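Local coordinates for protein glucuronoarabinoxylan endo-1,4-beta-xylanase (Clostridium papyrosolvens, PDB 4FMV) that hydrolyses internal beta-1,4 linkages of xylan as a family 30 endoxylanase, the chain here being its catalytic barrel with the adjoining beta domain, at residues L46-I54 against K65-A76; P87-E96 against Q107-Y117. All coordinates share one frame; numbering follows the deposited sequence.

Both interactions belong to the (beta/alpha)8 barrel of this GH30 enzyme and follow one another along the chain, interaction 1 closing before interaction 2 opens; their centres lie about 20 Å apart. Interaction 1 packs strand 45-49 and the loop after it against helix 67-78. The chain then passes through barrel strand 82-86 into interaction 2, where the loop after that strand and the hairpin of strands 95-100 and 103-109 meet the start of helix 114-130. The two join directly: Glu52 OE2 lies 2.8 Å from Asn89 ND2, a probable hydrogen bond, and Trp88 packs on Arg49. Two successive strand-to-helix connections of the barrel are thereby tied together.

Interaction 1. Residues L46-I54 against K65-A76; sequences LRLRIEEGI and KWSPELANAKKA
Glu69 of helix 67-76 reaches the backbone of strand 46-49 in the first half of a beta-alpha-beta unit of the (beta/alpha)8 barrel, where the helix runs back antiparallel to the strand (174°) at an axis distance of 8.8 Å. Three hydrogen bonds link the segments. Arg49 N donates to Glu69 OE1 at 2.9 Å, meeting the carboxylate from above its plane. The Glu69 chain bends at its second torsion (chi2 -76°), which lays the carboxylate alongside Leu48. Its other oxygen, OE2, is held by Asn72 ND2 and by Ser23 OG, so the buried group has partners at both oxygens; Asn72 ND2 also donates to Gly27 O and its OD1 accepts from Ile29 N. Farther along, the indole NE1 of Trp66 donates to Glu51 O at 2.9 Å, with the oxygen almost in the ring plane. At the outer end, the extended Lys65 brings NZ to Gly53 O.

Apolar contacts continue the packing along the helix. At its far end Leu46 CD2 rests on Ala76 CB at 3.6 Å. Leu48 and Glu69 lie side by side, pointing opposite ways, with Leu48 CD2 3.3 Å from Glu69 OE2; Leu48 CD1 touches Ala73 CB more loosely. Ile54 stands across the indole, its CD1 over one face in a CH-pi contact 3.9 Å from the centroid of the five-membered ring of Trp66.

A salt-bridge network of Arg49, Glu51 and Glu52 spans the loop after the strand. Arg49 grips Glu51 end-on, NH1 to OE1 and NH2 to OE2, and its NH2 also forms a longer salt bridge to Glu52 OE1. Gly53 N adds a second donor to Glu51 OE2, at its anti lone pair, which should help to fix the carboxylate's rotation. A water bridges the two polar clusters: it donates to Glu69 OE1 at 2.7 Å and accepts a weak bond from Arg49 NH1.

Interaction 2. Residues P87-E96 against Q107-Y117; sequences PWNPPASMQE and QRLRYDKYTEY
Met94 threads between Leu109, Lys113, Glu116 and Tyr117 where a beta hairpin, strands 95-100 and 103-109, runs into helix 114-130. This is the tightly packed side. Extended beyond CG, the Met94 chain carries SD to the edge of the Tyr117 ring, 5.3 Å from its centroid, a Met-aromatic contact, and CE onto the Glu116 side chain. Pro90 CB touches Tyr117 CE1 at 3.6 Å, and Pro90 CG meets Leu109 CD1. The backbones pair antiparallel: Glu96 and Arg108 form a hydrogen-bonded pair, with 2.9 Å both from Glu96 N to Arg108 O and from Arg108 N to Glu96 O, and Arg110 N adds a bond to Met94 O.

The other side is looser and wetter, its partly exposed charged side chains linked through waters. Arg108 NE forms a salt bridge to Glu96 OE1 (2.8 Å), the oxygen lying in the guanidinium plane, while NH2 makes only a weak bond to the same oxygen. Arg110 grips Asp112 side-on, and Lys113 CE lies 3.7 Å above the plane of the Arg110 guanidinium, over its centre. One water joins Ser93 OG, Lys113 NZ and Glu116 OE1; another joins Ser93 O and Gln95 O to Arg110 NH1.

Outside partners extend these links: Glu116 pairs with Lys59, Ser93 with Asp56, and Tyr117 OH with Val140 O, while strand 151-152 lies parallel beside strand 103-109 and helix 155-164 touches Arg108.

Interaction 1. Residues L46-I54 against K65-A76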
loop_
_atom_site.group_PDB
_atom_site.type_symbol
_atom_site.label_atom_id
_atom_site.label_comp_id
_atom_site.label_asym_id
_atom_site.label_seq_id
_atom_site.Cartn_x
_atom_site.Cartn_y
_atom_site.Cartn_z
ATOM N N LEU A 46 -0.338 2.972 -7.713
ATOM C CA LEU A 46 0.232 4.311 -7.551
ATOM C C LEU A 46 -0.720 5.191 -6.760
ATOM O O LEU A 46 -1.926 5.224 -7.031
ATOM C CB LEU A 46 0.483 4.972 -8.926
ATOM C CG LEU A 46 1.014 6.408 -8.861
ATOM C CD1 LEU A 46 2.425 6.496 -8.216
ATOM C CD2 LEU A 46 1.052 7.014 -10.243
ATOM N N ARG A 47 -0.169 5.911 -5.790
ATOM C CA ARG A 47 -0.922 6.863 -4.981
ATOM C C ARG A 47 -0.567 8.293 -5.389
ATOM O O ARG A 47 0.588 8.712 -5.259
ATOM C CB ARG A 47 -0.584 6.665 -3.483
ATOM C CG ARG A 47 -1.327 7.597 -2.524
ATOM C CD ARG A 47 -0.830 7.398 -1.089
ATOM N NE ARG A 47 -1.608 8.174 -0.103
ATOM C CZ ARG A 47 -1.076 8.807 0.937
ATOM N NH1 ARG A 47 0.229 8.763 1.115
ATOM N NH2 ARG A 47 -1.858 9.455 1.823
ATOM N N LEU A 48 -1.584 9.047 -5.817
ATOM C CA LEU A 48 -1.481 10.468 -6.147
ATOM C C LEU A 48 -1.835 11.333 -4.933
ATOM O O LEU A 48 -2.592 10.911 -4.052
ATOM C CB LEU A 48 -2.449 10.837 -7.272
ATOM C CG LEU A 48 -2.560 9.920 -8.486
ATOM C CD1 LEU A 48 -3.701 10.401 -9.373
ATOM C CD2 LEU A 48 -1.234 9.897 -9.243
ATOM N N ARG A 49 -1.207 12.497 -4.833
ATOM C CA ARG A 49 -1.677 13.502 -3.889
ATOM C C ARG A 49 -2.528 14.513 -4.653
ATOM O O ARG A 49 -2.108 15.014 -5.701
ATOM C CB ARG A 49 -0.509 14.214 -3.220
ATOM C CG ARG A 49 -0.936 15.476 -2.456
ATOM C CD ARG A 49 0.237 16.175 -1.796
ATOM N NE ARG A 49 -0.069 17.590 -1.591
ATOM C CZ ARG A 49 0.015 18.506 -2.558
ATOM N NH1 ARG A 49 0.401 18.157 -3.789
ATOM N NH2 ARG A 49 -0.286 19.778 -2.305
ATOM N N ILE A 50 -3.712 14.816 -4.122
ATOM C CA ILE A 50 -4.618 15.789 -4.735
ATOM C C ILE A 50 -4.161 17.208 -4.388
ATOM O O ILE A 50 -4.202 17.625 -3.213
ATOM C CB ILE A 50 -6.055 15.592 -4.198
ATOM C CG1 ILE A 50 -6.550 14.164 -4.466
ATOM C CG2 ILE A 50 -7.034 16.605 -4.800
ATOM C CD1 ILE A 50 -7.956 13.869 -3.894
ATOM N N GLU A 51 -3.829 17.998 -5.407
ATOM C CA GLU A 51 -3.141 19.263 -5.142
ATOM C C GLU A 51 -4.136 20.406 -4.898
ATOM O O GLU A 51 -4.775 20.889 -5.826
ATOM C CB GLU A 51 -2.244 19.586 -6.355
ATOM C CG GLU A 51 -1.631 20.968 -6.341
ATOM C CD GLU A 51 -0.666 21.163 -5.183
ATOM O OE1 GLU A 51 0.465 20.629 -5.241
ATOM O OE2 GLU A 51 -1.046 21.827 -4.206
ATOM N N GLU A 52 -4.194 20.885 -3.651
ATOM C CA GLU A 52 -5.174 21.907 -3.236
ATOM C C GLU A 52 -4.720 23.295 -3.662
ATOM O O GLU A 52 -5.478 24.257 -3.561
ATOM C CB GLU A 52 -5.473 21.865 -1.722
ATOM C CG GLU A 52 -4.322 22.382 -0.806
ATOM C CD GLU A 52 -3.365 21.283 -0.363
ATOM O OE1 GLU A 52 -3.253 20.258 -1.068
ATOM O OE2 GLU A 52 -2.702 21.441 0.681
ATOM N N GLY A 53 -3.494 23.376 -4.183
ATOM C CA GLY A 53 -2.949 24.613 -4.716
ATOM C C GLY A 53 -3.788 25.143 -5.864
ATOM O O GLY A 53 -3.661 26.304 -6.254
ATOM N N ILE A 54 -4.637 24.279 -6.417
ATOM C CA ILE A 54 -5.617 24.673 -7.425
ATOM C C ILE A 54 -6.580 25.728 -6.863
ATOM O O ILE A 54 -7.107 26.556 -7.601
ATOM C CB ILE A 54 -6.412 23.446 -7.959
ATOM C CG1 ILE A 54 -7.247 23.831 -9.181
ATOM C CG2 ILE A 54 -7.303 22.843 -6.869
ATOM C CD1 ILE A 54 -7.666 22.646 -10.027
ATOM N N LYS A 65 -3.185 22.462 -12.642
ATOM C CA LYS A 65 -2.355 22.164 -11.474
ATOM C C LYS A 65 -2.449 20.705 -11.059
ATOM O O LYS A 65 -1.670 20.218 -10.210
ATOM C CB LYS A 65 -2.693 23.084 -10.311
ATOM C CG LYS A 65 -2.139 24.487 -10.523
ATOM C CD LYS A 65 -2.090 25.239 -9.220
ATOM C CE LYS A 65 -1.829 26.718 -9.432
ATOM N NZ LYS A 65 -1.987 27.410 -8.119
ATOM N N TRP A 66 -3.415 20.021 -11.662
ATOM C CA TRP A 66 -3.595 18.576 -11.501
ATOM C C TRP A 66 -2.927 17.746 -12.607
ATOM O O TRP A 66 -2.950 16.506 -12.581
ATOM C CB TRP A 66 -5.088 18.279 -11.447
ATOM C CG TRP A 66 -5.737 18.774 -10.178
ATOM C CD1 TRP A 66 -5.109 19.297 -9.091
ATOM C CD2 TRP A 66 -7.139 18.765 -9.866
ATOM N NE1 TRP A 66 -6.037 19.614 -8.108
ATOM C CE2 TRP A 66 -7.289 19.299 -8.570
ATOM C CE3 TRP A 66 -8.281 18.358 -10.560
ATOM C CZ2 TRP A 66 -8.534 19.439 -7.955
ATOM C CZ3 TRP A 66 -9.518 18.494 -9.945
ATOM C CH2 TRP A 66 -9.632 19.036 -8.651
ATOM N N SER A 67 -2.340 18.427 -13.591
ATOM C CA SER A 67 -1.712 17.750 -14.718
ATOM C C SER A 67 -0.467 16.900 -14.388
ATOM O O SER A 67 -0.234 15.893 -15.050
ATOM C CB SER A 67 -1.425 18.713 -15.885
ATOM O OG SER A 67 -0.555 19.742 -15.481
ATOM N N PRO A 68 0.380 17.351 -13.445
ATOM C CA PRO A 68 1.532 16.509 -13.109
ATOM C C PRO A 68 1.107 15.121 -12.599
ATOM O O PRO A 68 1.693 14.120 -12.986
ATOM C CB PRO A 68 2.235 17.300 -11.997
ATOM C CG PRO A 68 1.900 18.740 -12.306
ATOM C CD PRO A 68 0.446 18.659 -12.761
ATOM N N GLU A 69 0.093 15.061 -11.749
ATOM C CA GLU A 69 -0.334 13.788 -11.206
ATOM C C GLU A 69 -1.119 12.987 -12.245
ATOM O O GLU A 69 -1.064 11.765 -12.250
ATOM C CB GLU A 69 -1.132 13.980 -9.912
ATOM C CG GLU A 69 -0.290 14.421 -8.696
ATOM C CD GLU A 69 0.518 13.288 -8.099
ATOM O OE1 GLU A 69 0.742 13.300 -6.862
ATOM O OE2 GLU A 69 0.945 12.394 -8.866
ATOM N N LEU A 70 -1.845 13.670 -13.129
ATOM C CA LEU A 70 -2.409 12.979 -14.297
ATOM C C LEU A 70 -1.312 12.253 -15.112
ATOM O O LEU A 70 -1.484 11.107 -15.522
ATOM C CB LEU A 70 -3.210 13.934 -15.198
ATOM C CG LEU A 70 -3.614 13.338 -16.561
ATOM C CD1 LEU A 70 -4.613 12.205 -16.381
ATOM C CD2 LEU A 70 -4.184 14.395 -17.512
ATOM N N ALA A 71 -0.188 12.920 -15.355
ATOM C CA ALA A 71 0.878 12.309 -16.130
ATOM C C ALA A 71 1.440 11.079 -15.400
ATOM O O ALA A 71 1.728 10.048 -16.020
ATOM C CB ALA A 71 1.987 13.339 -16.446
ATOM N N ASN A 72 1.599 11.195 -14.085
ATOM C CA ASN A 72 2.062 10.087 -13.259
ATOM C C ASN A 72 1.094 8.912 -13.343
ATOM O O ASN A 72 1.492 7.774 -13.568
ATOM C CB ASN A 72 2.246 10.564 -11.812
ATOM C CG ASN A 72 3.362 11.608 -11.690
ATOM O OD1 ASN A 72 4.307 11.604 -12.483
ATOM N ND2 ASN A 72 3.248 12.510 -10.712
ATOM N N ALA A 73 -0.188 9.220 -13.196
ATOM C CA ALA A 73 -1.258 8.242 -13.311
ATOM C C ALA A 73 -1.227 7.525 -14.651
ATOM O O ALA A 73 -1.368 6.301 -14.709
ATOM C CB ALA A 73 -2.619 8.933 -13.108
ATOM N N LYS A 74 -1.037 8.275 -15.741
ATOM C CA LYS A 74 -1.005 7.644 -17.061
ATOM C C LYS A 74 0.169 6.678 -17.210
ATOM O O LYS A 74 0.028 5.628 -17.838
ATOM C CB LYS A 74 -0.987 8.684 -18.183
ATOM C CG LYS A 74 -2.307 9.456 -18.375
ATOM C CD LYS A 74 -2.183 10.411 -19.568
ATOM C CE LYS A 74 -3.487 11.118 -19.905
ATOM N NZ LYS A 74 -3.383 11.897 -21.216
ATOM N N LYS A 75 1.327 7.020 -16.644
ATOM C CA LYS A 75 2.480 6.120 -16.736
ATOM C C LYS A 75 2.265 4.825 -15.940
ATOM O O LYS A 75 2.585 3.727 -16.417
ATOM C CB LYS A 75 3.777 6.828 -16.316
ATOM C CG LYS A 75 4.235 7.884 -17.327
ATOM C CD LYS A 75 5.446 8.623 -16.835
ATOM C CE LYS A 75 5.857 9.759 -17.801
ATOM N NZ LYS A 75 4.831 10.815 -17.892
ATOM N N ALA A 76 1.720 4.957 -14.738
ATOM C CA ALA A 76 1.420 3.795 -13.912
ATOM C C ALA A 76 0.382 2.910 -14.598
ATOM O O ALA A 76 0.554 1.694 -14.672
ATOM C CB ALA A 76 0.950 4.221 -12.493
HETATM O O HOH W 1 1.464 15.724 -5.789
#

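Interaction 2. Residues P87-E96 against Q107-Y117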
loop_
_atom_site.group_PDB
_atom_site.type_symbol
_atom_site.label_atom_id
_atom_site.label_comp_id
_atom_site.label_asym_id
_atom_site.label_seq_id
_atom_site.Cartn_x
_atom_site.Cartn_y
_atom_site.Cartn_z
ATOM N N PRO A 87 -6.100 13.502 -0.506
ATOM C CA PRO A 87 -5.953 14.905 -0.086
ATOM C C PRO A 87 -5.275 15.098 1.290
ATOM O O PRO A 87 -5.660 14.402 2.248
ATOM C CB PRO A 87 -7.404 15.387 -0.057
ATOM C CG PRO A 87 -8.212 14.090 0.407
ATOM C CD PRO A 87 -7.292 12.884 0.110
ATOM N N TRP A 88 -4.336 16.037 1.407
ATOM C CA TRP A 88 -3.908 16.578 2.703
ATOM C C TRP A 88 -4.754 17.734 3.219
ATOM O O TRP A 88 -4.866 17.934 4.419
ATOM C CB TRP A 88 -2.443 17.016 2.688
ATOM C CG TRP A 88 -1.413 15.937 2.824
ATOM C CD1 TRP A 88 -0.407 15.867 3.767
ATOM C CD2 TRP A 88 -1.224 14.813 1.949
ATOM N NE1 TRP A 88 0.386 14.757 3.521
ATOM C CE2 TRP A 88 -0.098 14.098 2.423
ATOM C CE3 TRP A 88 -1.904 14.341 0.823
ATOM C CZ2 TRP A 88 0.346 12.921 1.809
ATOM C CZ3 TRP A 88 -1.456 13.192 0.211
ATOM C CH2 TRP A 88 -0.329 12.496 0.705
ATOM N N ASN A 89 -5.256 18.556 2.299
ATOM C CA ASN A 89 -6.130 19.668 2.659
ATOM C C ASN A 89 -7.179 19.869 1.580
ATOM O O ASN A 89 -6.937 19.560 0.411
ATOM C CB ASN A 89 -5.354 20.992 2.795
ATOM C CG ASN A 89 -4.262 20.952 3.862
ATOM O OD1 ASN A 89 -4.527 21.054 5.063
ATOM N ND2 ASN A 89 -3.024 20.858 3.414
ATOM N N PRO A 90 -8.350 20.410 1.954
ATOM C CA PRO A 90 -9.163 20.898 0.840
ATOM C C PRO A 90 -8.608 22.252 0.382
ATOM O O PRO A 90 -7.677 22.751 1.023
ATOM C CB PRO A 90 -10.543 21.060 1.461
ATOM C CG PRO A 90 -10.292 21.285 2.917
ATOM C CD PRO A 90 -9.008 20.561 3.262
ATOM N N PRO A 91 -9.208 22.864 -0.661
ATOM C CA PRO A 91 -8.869 24.247 -0.997
ATOM C C PRO A 91 -9.017 25.162 0.210
ATOM O O PRO A 91 -9.887 24.941 1.055
ATOM C CB PRO A 91 -9.927 24.614 -2.042
ATOM C CG PRO A 91 -10.240 23.335 -2.702
ATOM C CD PRO A 91 -10.243 22.333 -1.561
ATOM N N ALA A 92 -8.165 26.178 0.283
ATOM C CA ALA A 92 -8.117 27.074 1.431
ATOM C C ALA A 92 -9.486 27.656 1.773
ATOM O O ALA A 92 -9.789 27.848 2.948
ATOM C CB ALA A 92 -7.119 28.199 1.170
ATOM N N SER A 93 -10.319 27.916 0.757
ATOM C CA SER A 93 -11.614 28.570 0.987
ATOM C C SER A 93 -12.614 27.686 1.732
ATOM O O SER A 93 -13.639 28.176 2.198
ATOM C CB SER A 93 -12.242 29.066 -0.329
ATOM O OG SER A 93 -12.579 27.988 -1.209
ATOM N N MET A 94 -12.341 26.380 1.803
ATOM C CA MET A 94 -13.214 25.466 2.544
ATOM C C MET A 94 -12.807 25.244 4.009
ATOM O O MET A 94 -13.559 24.628 4.775
ATOM C CB MET A 94 -13.236 24.101 1.867
ATOM C CG MET A 94 -13.618 24.093 0.383
ATOM S SD MET A 94 -14.021 22.386 -0.073
ATOM C CE MET A 94 -14.041 22.536 -1.865
ATOM N N GLN A 95 -11.609 25.695 4.367
ATOM C CA GLN A 95 -11.057 25.570 5.721
ATOM C C GLN A 95 -11.499 26.633 6.727
ATOM O O GLN A 95 -11.888 27.737 6.361
ATOM C CB GLN A 95 -9.537 25.533 5.673
ATOM C CG GLN A 95 -8.960 24.316 4.989
ATOM C CD GLN A 95 -7.460 24.409 4.907
ATOM O OE1 GLN A 95 -6.923 25.357 4.331
ATOM N NE2 GLN A 95 -6.767 23.444 5.498
ATOM N N GLU A 96 -11.438 26.290 8.008
ATOM C CA GLU A 96 -11.528 27.302 9.043
ATOM C C GLU A 96 -10.606 26.918 10.168
ATOM O O GLU A 96 -10.303 25.737 10.346
ATOM C CB GLU A 96 -12.960 27.412 9.577
ATOM C CG GLU A 96 -13.439 26.126 10.224
ATOM C CD GLU A 96 -14.871 26.204 10.689
ATOM O OE1 GLU A 96 -15.344 25.215 11.275
ATOM O OE2 GLU A 96 -15.524 27.251 10.461
ATOM N N GLN A 107 -6.581 23.656 11.850
ATOM C CA GLN A 107 -7.433 23.854 10.682
ATOM C C GLN A 107 -8.356 22.660 10.548
ATOM O O GLN A 107 -7.950 21.531 10.813
ATOM C CB GLN A 107 -6.580 23.951 9.404
ATOM C CG GLN A 107 -5.619 25.151 9.344
ATOM C CD GLN A 107 -6.303 26.471 8.967
ATOM O OE1 GLN A 107 -7.430 26.490 8.471
ATOM N NE2 GLN A 107 -5.612 27.583 9.214
ATOM N N ARG A 108 -9.592 22.908 10.134
ATOM C CA ARG A 108 -10.507 21.826 9.792
ATOM C C ARG A 108 -11.324 22.256 8.575
ATOM O O ARG A 108 -11.358 23.445 8.242
ATOM C CB ARG A 108 -11.440 21.511 10.965
ATOM C CG ARG A 108 -12.390 22.636 11.334
ATOM C CD ARG A 108 -13.227 22.288 12.553
ATOM N NE ARG A 108 -14.174 23.338 12.919
ATOM C CZ ARG A 108 -14.667 23.500 14.150
ATOM N NH1 ARG A 108 -14.316 22.678 15.134
ATOM N NH2 ARG A 108 -15.511 24.492 14.405
ATOM N N LEU A 109 -11.978 21.292 7.924
ATOM C CA LEU A 109 -12.975 21.571 6.885
ATOM C C LEU A 109 -14.211 22.170 7.522
ATOM O O LEU A 109 -14.772 21.576 8.460
ATOM C CB LEU A 109 -13.390 20.263 6.205
ATOM C CG LEU A 109 -14.399 20.316 5.068
ATOM C CD1 LEU A 109 -13.853 21.219 3.928
ATOM C CD2 LEU A 109 -14.675 18.903 4.566
ATOM N N ARG A 110 -14.643 23.332 7.025
ATOM C CA ARG A 110 -15.893 23.922 7.477
ATOM C C ARG A 110 -17.044 22.916 7.339
ATOM O O ARG A 110 -17.156 22.235 6.319
ATOM C CB ARG A 110 -16.193 25.182 6.671
ATOM C CG ARG A 110 -15.358 26.379 7.088
ATOM C CD ARG A 110 -15.490 27.501 6.090
ATOM N NE ARG A 110 -16.888 27.808 5.839
ATOM C CZ ARG A 110 -17.310 28.934 5.276
ATOM N NH1 ARG A 110 -16.430 29.860 4.896
ATOM N NH2 ARG A 110 -18.608 29.134 5.085
ATOM N N TYR A 111 -17.891 22.809 8.352
ATOM C CA TYR A 111 -19.055 21.909 8.256
ATOM C C TYR A 111 -19.979 22.300 7.089
ATOM O O TYR A 111 -20.560 21.439 6.412
ATOM C CB TYR A 111 -19.856 21.854 9.575
ATOM C CG TYR A 111 -19.148 21.165 10.742
ATOM C CD1 TYR A 111 -17.790 20.833 10.685
ATOM C CD2 TYR A 111 -19.852 20.836 11.911
ATOM C CE1 TYR A 111 -17.147 20.187 11.784
ATOM C CE2 TYR A 111 -19.220 20.202 13.012
ATOM C CZ TYR A 111 -17.874 19.875 12.934
ATOM O OH TYR A 111 -17.258 19.257 14.005
ATOM N N ASP A 112 -20.092 23.595 6.827
ATOM C CA ASP A 112 -20.940 24.042 5.722
ATOM C C ASP A 112 -20.317 23.787 4.349
ATOM O O ASP A 112 -20.937 24.087 3.326
ATOM C CB ASP A 112 -21.391 25.506 5.892
ATOM C CG ASP A 112 -20.238 26.501 5.889
ATOM O OD1 ASP A 112 -19.063 26.100 5.662
ATOM O OD2 ASP A 112 -20.518 27.706 6.091
ATOM N N LYS A 113 -19.064 23.317 4.343
ATOM C CA LYS A 113 -18.330 22.941 3.126
ATOM C C LYS A 113 -18.280 21.450 2.805
ATOM O O LYS A 113 -17.573 21.044 1.886
ATOM C CB LYS A 113 -16.901 23.527 3.107
ATOM C CG LYS A 113 -16.831 25.056 3.111
ATOM C CD LYS A 113 -17.462 25.689 1.872
ATOM C CE LYS A 113 -17.442 27.223 1.939
ATOM N NZ LYS A 113 -17.746 27.822 0.595
ATOM N N TYR A 114 -18.941 20.612 3.594
ATOM C CA TYR A 114 -18.790 19.179 3.362
ATOM C C TYR A 114 -19.321 18.815 1.968
ATOM O O TYR A 114 -18.764 17.942 1.282
ATOM C CB TYR A 114 -19.514 18.340 4.434
ATOM C CG TYR A 114 -18.755 18.113 5.729
ATOM C CD1 TYR A 114 -17.845 19.048 6.213
ATOM C CD2 TYR A 114 -18.984 16.957 6.489
ATOM C CE1 TYR A 114 -17.173 18.836 7.423
ATOM C CE2 TYR A 114 -18.318 16.730 7.676
ATOM C CZ TYR A 114 -17.421 17.669 8.148
ATOM O OH TYR A 114 -16.776 17.428 9.341
ATOM N N THR A 115 -20.409 19.469 1.567
ATOM C CA THR A 115 -21.019 19.228 0.245
ATOM C C THR A 115 -20.065 19.677 -0.870
ATOM O O THR A 115 -19.781 18.922 -1.799
ATOM C CB THR A 115 -22.373 19.952 0.125
ATOM O OG1 THR A 115 -23.291 19.360 1.054
ATOM C CG2 THR A 115 -22.939 19.838 -1.281
ATOM N N GLU A 116 -19.546 20.896 -0.746
ATOM C CA GLU A 116 -18.583 21.403 -1.711
ATOM C C GLU A 116 -17.355 20.488 -1.788
ATOM O O GLU A 116 -16.810 20.230 -2.877
ATOM C CB GLU A 116 -18.180 22.852 -1.385
ATOM C CG GLU A 116 -17.556 23.575 -2.605
ATOM C CD GLU A 116 -17.122 25.004 -2.307
ATOM O OE1 GLU A 116 -15.931 25.323 -2.510
ATOM O OE2 GLU A 116 -17.968 25.814 -1.886
ATOM N N TYR A 117 -16.928 19.977 -0.642
ATOM C CA TYR A 117 -15.740 19.124 -0.608
ATOM C C TYR A 117 -15.961 17.817 -1.376
ATOM O O TYR A 117 -15.063 17.347 -2.084
ATOM C CB TYR A 117 -15.291 18.847 0.830
ATOM C CG TYR A 117 -13.987 18.070 0.934
ATOM C CD1 TYR A 117 -12.819 18.535 0.333
ATOM C CD2 TYR A 117 -13.916 16.880 1.656
ATOM C CE1 TYR A 117 -11.634 17.838 0.441
ATOM C CE2 TYR A 117 -12.730 16.174 1.761
ATOM C CZ TYR A 117 -11.597 16.657 1.151
ATOM O OH TYR A 117 -10.413 15.958 1.256
HETATM O O HOH W 2 -15.329 27.345 -1.051
HETATM O O HOH W 3 -13.302 29.654 4.752
HETATM O O HOH W 4 -17.766 24.497 10.873
#